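Local coordinates for hypothetical protein (Streptococcus pneumoniae, PDB 2HIY) that is of unknown function, a conserved bacterial protein of the DUF1697 family built around two four-stranded antiparallel sheets, at residues Ile168-Ala171 against Lys172-Asp175; Glu40-Asn44 against Ser45-Phe49; Lys142-Glu145 against Glu146-Ser149. One frame throughout, in Å; residues are numbered along the deposited sequence.

Contact 1. Residues Ile168-Ala171 against Lys172-Asp175; sequences IRNA and KTFD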
# COMPACT_ATOMS: atom_id res chain seq x y z
N ILE D 168 1.67 6.02 21.63
CA ILE D 168 3.08 5.80 21.31
C ILE D 168 3.59 7.00 20.53
O ILE D 168 2.98 7.43 19.54
CB ILE D 168 3.25 4.54 20.49
CG1 ILE D 168 2.72 3.35 21.29
CG2 ILE D 168 4.74 4.38 20.09
CD1 ILE D 168 2.82 1.99 20.54
N ARG D 169 4.72 7.54 20.96
CA ARG D 169 5.39 8.62 20.24
C ARG D 169 6.87 8.31 20.12
O ARG D 169 7.46 7.76 21.04
CB ARG D 169 5.24 9.95 20.99
CG ARG D 169 3.76 10.42 21.14
CD ARG D 169 3.21 10.82 19.77
NE ARG D 169 1.85 11.38 19.80
CZ ARG D 169 0.74 10.69 19.56
NH1 ARG D 169 0.77 9.40 19.33
NH2 ARG D 169 -0.43 11.33 19.58
N ASN D 170 7.47 8.64 19.01
CA ASN D 170 8.91 8.46 18.92
C ASN D 170 9.65 9.46 19.80
O ASN D 170 9.07 10.44 20.32
CB ASN D 170 9.41 8.42 17.47
CG ASN D 170 9.16 9.70 16.72
OD1 ASN D 170 9.30 10.79 17.26
ND2 ASN D 170 8.88 9.56 15.42
N ALA D 171 10.95 9.22 20.00
CA ALA D 171 11.71 10.09 20.86
C ALA D 171 11.76 11.53 20.39
O ALA D 171 11.82 12.44 21.20
CB ALA D 171 13.13 9.56 21.02
N LYS D 172 11.78 11.74 19.08
CA LYS D 172 11.80 13.10 18.56
C LYS D 172 10.50 13.84 18.91
O LYS D 172 10.53 15.01 19.31
CB LYS D 172 12.07 13.09 17.05
CG LYS D 172 13.53 12.80 16.74
CD LYS D 172 13.88 13.05 15.28
CE LYS D 172 15.40 13.14 15.08
NZ LYS D 172 16.11 11.90 15.48
N THR D 173 9.37 13.14 18.81
CA THR D 173 8.09 13.75 19.18
C THR D 173 7.94 13.91 20.70
O THR D 173 7.37 14.90 21.17
CB THR D 173 6.93 12.95 18.57
OG1 THR D 173 7.16 12.84 17.15
CG2 THR D 173 5.59 13.62 18.84
N PHE D 174 8.48 12.96 21.47
CA PHE D 174 8.55 13.11 22.92
C PHE D 174 9.25 14.44 23.24
O PHE D 174 8.75 15.23 24.04
CB PHE D 174 9.33 11.90 23.48
CG PHE D 174 9.60 11.94 24.95
CD1 PHE D 174 8.75 11.28 25.85
CD2 PHE D 174 10.75 12.55 25.44
CE1 PHE D 174 9.05 11.26 27.20
CE2 PHE D 174 11.03 12.53 26.78
CZ PHE D 174 10.19 11.90 27.66
N ASP D 175 10.41 14.70 22.62
CA ASP D 175 11.10 15.98 22.83
C ASP D 175 10.20 17.15 22.48
O ASP D 175 10.07 18.11 23.26
CB ASP D 175 12.40 16.04 22.04
CG ASP D 175 13.47 15.14 22.61
OD1 ASP D 175 13.37 14.78 23.80
OD2 ASP D 175 14.42 14.82 21.88
O HOH W 1 5.59 10.08 16.92
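Asn170 reaches forward over the first turn of the helix and its OD1 takes two bonds from Thr173. The backbone one is short and fairly straight, Thr173 N to Asn170 OD1 at 2.8 Å, with the donor nearly in line with the C=O bond. The hydroxyl comes in differently: Thr173 OG1 gives its proton to Asn170 OD1 at 3.0 Å from above the amide carbonyl plane, 42° out of it. Asn170 CG sits between its own N and carbonyl carbon (chi1 63°), which turns OD1 back onto these donors. This is an N-cap, closing the start of helix 171-182 where strand 166-170 ends, and Asn170 O opens the helix's i to i+4 bonds, accepting from Phe174 N at 2.8 Å. The buried side is that of Arg169, Thr173 and Phe174. Thr173 CG2 packs against Arg169 CD at 3.8 Å, the guanidinium beyond bonding to Asn47, Val11 and Gly46, while the Phe174 ring turns away into a cluster with Phe85, Trp96 and Phe105. The other side is looser and wetter: a water bridges Asn170 N and Thr173 OG1, and Lys172, exposed, leads its chain away from the cap to a salt bridge with Asp115 of the second subunit.

Contact 2. Residues Glu40-Asn44 against Ser45-Phe49; sequences ESYIN and SGNIF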
# COMPACT_ATOMS: atom_id res chain seq x y z
N GLU D 40 -3.22 24.75 21.22
CA GLU D 40 -2.29 24.60 20.11
C GLU D 40 -2.19 23.12 19.75
O GLU D 40 -2.53 22.25 20.55
CB GLU D 40 -0.90 25.11 20.51
CG GLU D 40 -0.91 26.58 20.89
CD GLU D 40 0.46 27.11 21.29
OE1 GLU D 40 1.47 26.45 20.99
OE2 GLU D 40 0.51 28.22 21.88
N SER D 41 -1.77 22.85 18.52
CA SER D 41 -1.56 21.46 18.07
C SER D 41 -0.21 21.32 17.40
O SER D 41 0.34 22.29 16.84
CB SER D 41 -2.70 21.00 17.13
OG SER D 41 -2.81 21.81 15.98
N TYR D 42 0.34 20.11 17.48
CA TYR D 42 1.59 19.79 16.81
C TYR D 42 1.28 18.67 15.84
O TYR D 42 0.74 17.63 16.25
CB TYR D 42 2.65 19.35 17.81
CG TYR D 42 3.91 18.82 17.15
CD1 TYR D 42 4.69 19.65 16.33
CD2 TYR D 42 4.30 17.49 17.29
CE1 TYR D 42 5.86 19.15 15.71
CE2 TYR D 42 5.43 16.99 16.67
CZ TYR D 42 6.20 17.82 15.88
OH TYR D 42 7.33 17.32 15.27
N ILE D 43 1.59 18.91 14.57
CA ILE D 43 1.36 17.96 13.48
C ILE D 43 -0.09 17.46 13.49
O ILE D 43 -0.99 18.21 13.87
CB ILE D 43 2.49 16.85 13.34
CG1 ILE D 43 2.60 15.94 14.57
CG2 ILE D 43 3.84 17.51 12.93
CD1 ILE D 43 3.64 14.79 14.46
N ASN D 44 -0.33 16.22 13.09
CA ASN D 44 -1.70 15.77 12.82
C ASN D 44 -2.05 14.46 13.52
O ASN D 44 -3.18 13.96 13.38
CB ASN D 44 -1.94 15.68 11.30
CG ASN D 44 -3.41 15.87 10.92
OD1 ASN D 44 -4.14 16.63 11.56
ND2 ASN D 44 -3.84 15.19 9.85
N SER D 45 -1.11 13.92 14.31
CA SER D 45 -1.32 12.62 14.93
C SER D 45 -2.06 12.69 16.25
O SER D 45 -2.35 11.65 16.85
CB SER D 45 0.01 11.90 15.18
OG SER D 45 0.85 12.65 16.06
N GLY D 46 -2.37 13.89 16.71
CA GLY D 46 -3.13 14.04 17.94
C GLY D 46 -2.26 14.47 19.11
O GLY D 46 -2.14 13.74 20.10
N ASN D 47 -1.70 15.68 19.01
CA ASN D 47 -0.84 16.25 20.04
C ASN D 47 -1.37 17.65 20.27
O ASN D 47 -1.13 18.55 19.43
CB ASN D 47 0.62 16.32 19.56
CG ASN D 47 1.12 14.98 19.10
OD1 ASN D 47 1.28 14.08 19.92
ND2 ASN D 47 1.32 14.82 17.80
N ILE D 48 -2.12 17.82 21.35
CA ILE D 48 -2.80 19.07 21.67
C ILE D 48 -2.24 19.62 22.96
O ILE D 48 -1.92 18.86 23.88
CB ILE D 48 -4.34 18.82 21.84
CG1 ILE D 48 -4.96 18.54 20.48
CG2 ILE D 48 -5.05 20.03 22.49
CD1 ILE D 48 -5.28 19.83 19.67
N PHE D 49 -2.12 20.95 23.03
CA PHE D 49 -1.64 21.61 24.22
C PHE D 49 -2.62 22.69 24.59
O PHE D 49 -3.16 23.38 23.71
CB PHE D 49 -0.23 22.19 23.97
CG PHE D 49 0.71 21.16 23.44
CD1 PHE D 49 1.47 20.37 24.32
CD2 PHE D 49 0.71 20.86 22.09
CE1 PHE D 49 2.28 19.34 23.81
CE2 PHE D 49 1.51 19.83 21.57
CZ PHE D 49 2.30 19.06 22.46
O HOH W 2 -1.92 16.65 16.28
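Asn47 packs against Tyr42, its amide and the phenol ring running out in step with their planes 46° apart. Asn47 CB rests 3.6 Å from Tyr42 O and 4.0 Å from Tyr42 CB. With CG anti to the carbonyl carbon (chi1 -55°), the amide is carried across toward the turn. There ND2 donates to Tyr42 O at 3.3 Å; the acceptor is in the amide plane, although ND2 stands above the carbonyl plane of Tyr42. The same ND2 donates to Ser45 OG at 2.8 Å, on a more bent line of 133°, and has Ile43 CG1 packed 3.7 Å from it. OD1 is taken by Arg169 NE of strand 166-170. The frame for all this is a beta hairpin, strands 39-41 and 47-52, whose turn is tied across by the asparagine amide and by a water joining Tyr42 O to Asn47 N. Tyr42 N bonds to Asn47 O, and Glu40 and Phe49 form a hydrogen-bonded antiparallel pair, Glu40 N to Phe49 O and Phe49 N to Glu40 O, each 2.8 Å. Tyr42 CB meets the edge of the Phe49 ring at CE2, on the face covered by Met180 of helix 171-182; Ser41 and Ile48 face helix 24-34.

Contact 3. Residues Lys142-Glu145 against Glu146-Ser149; sequences KFSE and ESYS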
# COMPACT_ATOMS: atom_id res chain seq x y z
N LYS D 142 15.20 0.24 20.70
CA LYS D 142 15.59 -0.93 19.92
C LYS D 142 16.93 -0.59 19.24
O LYS D 142 17.06 0.42 18.56
CB LYS D 142 14.50 -1.26 18.88
CG LYS D 142 13.20 -1.90 19.45
CD LYS D 142 12.31 -0.98 20.28
CE LYS D 142 11.84 0.24 19.55
NZ LYS D 142 10.80 0.96 20.37
N PHE D 143 17.93 -1.45 19.42
CA PHE D 143 19.29 -1.05 19.08
C PHE D 143 19.57 -0.99 17.61
O PHE D 143 20.35 -0.12 17.19
CB PHE D 143 20.31 -1.94 19.77
CG PHE D 143 20.35 -1.73 21.25
CD1 PHE D 143 20.95 -0.60 21.77
CD2 PHE D 143 19.79 -2.64 22.12
CE1 PHE D 143 20.98 -0.37 23.15
CE2 PHE D 143 19.81 -2.44 23.53
CZ PHE D 143 20.41 -1.29 24.02
N SER D 144 18.97 -1.87 16.82
CA SER D 144 19.43 -1.99 15.43
C SER D 144 18.33 -2.33 14.46
O SER D 144 17.47 -3.16 14.74
CB SER D 144 20.50 -3.08 15.36
OG SER D 144 20.89 -3.29 14.01
N GLU D 145 18.39 -1.74 13.27
CA GLU D 145 17.46 -2.14 12.22
C GLU D 145 17.62 -3.61 11.84
O GLU D 145 16.62 -4.26 11.50
CB GLU D 145 17.65 -1.26 10.97
CG GLU D 145 17.26 0.23 11.18
CD GLU D 145 15.76 0.48 11.33
OE1 GLU D 145 14.95 -0.38 10.96
OE2 GLU D 145 15.38 1.57 11.83
N GLU D 146 18.82 -4.15 11.92
CA GLU D 146 19.02 -5.54 11.50
C GLU D 146 18.41 -6.58 12.45
O GLU D 146 18.15 -7.71 12.04
CB GLU D 146 20.51 -5.83 11.29
CG GLU D 146 20.86 -7.29 10.96
CD GLU D 146 21.60 -7.99 12.10
OE1 GLU D 146 21.05 -8.06 13.22
OE2 GLU D 146 22.73 -8.47 11.86
N SER D 147 18.17 -6.19 13.71
CA SER D 147 17.58 -7.09 14.68
C SER D 147 16.17 -6.66 15.06
O SER D 147 15.54 -7.33 15.88
CB SER D 147 18.46 -7.10 15.93
OG SER D 147 18.48 -5.77 16.43
N TYR D 148 15.67 -5.57 14.49
CA TYR D 148 14.41 -5.01 14.93
C TYR D 148 13.24 -6.02 14.83
O TYR D 148 12.38 -6.08 15.73
CB TYR D 148 14.10 -3.73 14.13
CG TYR D 148 12.76 -3.15 14.47
CD1 TYR D 148 12.62 -2.37 15.59
CD2 TYR D 148 11.62 -3.45 13.71
CE1 TYR D 148 11.37 -1.86 15.96
CE2 TYR D 148 10.37 -2.93 14.07
CZ TYR D 148 10.27 -2.14 15.20
OH TYR D 148 9.02 -1.63 15.59
N SER D 149 13.20 -6.78 13.75
CA SER D 149 12.05 -7.69 13.54
C SER D 149 12.03 -8.84 14.55
O SER D 149 11.01 -9.52 14.66
CB SER D 149 12.05 -8.26 12.12
OG SER D 149 13.11 -9.16 11.92
O HOH W 3 16.85 -3.77 17.63
O HOH W 4 14.79 -6.38 11.39
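Lys142 lays its CB and CG along the CD1-CE1 edge of the Tyr148 ring. CB lies in the ring plane, 3.9 Å from Tyr148 CD1, and CG is equally near CD1 and CE1. Bends at chi2 and chi3 fold the lysine chain back, and CE returns to 4.2 Å from Tyr148 CE1. The aliphatic part thus follows the rim of the ring, while NZ goes on to a salt bridge with Asp104 and a bond to Trp140 O.

The polar half of the contact is a type I beta turn over residues 144-147, with an ST turn at its start. Ser144 OG, anti to its backbone N (chi1 176°), swings forward to accept from Glu146 N at 3.1 Å, which makes the ST turn. The carbonyl of the same serine closes the beta turn: Ser144 O receives Ser147 N at 3.3 Å, with the donor well above the carbonyl plane, 66° out of it. Tyr148 N makes a weak bond to Glu145 O. Two waters fill in: one accepts from Ser144 N and donates to Ser147 OG, the other donates to Glu145 O and accepts from Ser149 N. Ser147 OG lies 3.5 Å from Ser144 CB and is also hydrogen-bonded to Asp128. Glu146, an exposed residue within the turn, has its CB 3.7 Å from Ser144 OG.

Around this surface loop, Glu145 forms a salt bridge with Arg102 at the start of strand 102-108 and packs on Ala119 of the second subunit. Arg102 also makes a cation-pi contact with Tyr148. The loop leads from the end of strand 137-142, where Lys142 bonds through its backbone to Arg102, into helix 152-156, whose Tyr153 and His154 pack against Tyr148.

Overall arrangement
From the N terminus, contact 2 comes first, closing the hairpin between strands 39-41 and 47-52 at the border of the first sheet. Contact 3 follows, turning the chain after strand 137-142 of the second sheet toward helix 152-156. Contact 1 comes last, where strand 166-170, an outermost strand of that second sheet, passes into helix 171-182. The three lie in series, none nesting or crossing. Contacts 1 and 2 nevertheless touch in space: Arg169 and Thr173 reach the hairpin, linking the second sheet and its last helix to the first sheet. Contact 3 stands apart, its nearest atoms about 7 Å from contact 1 and about 16 Å from contact 2.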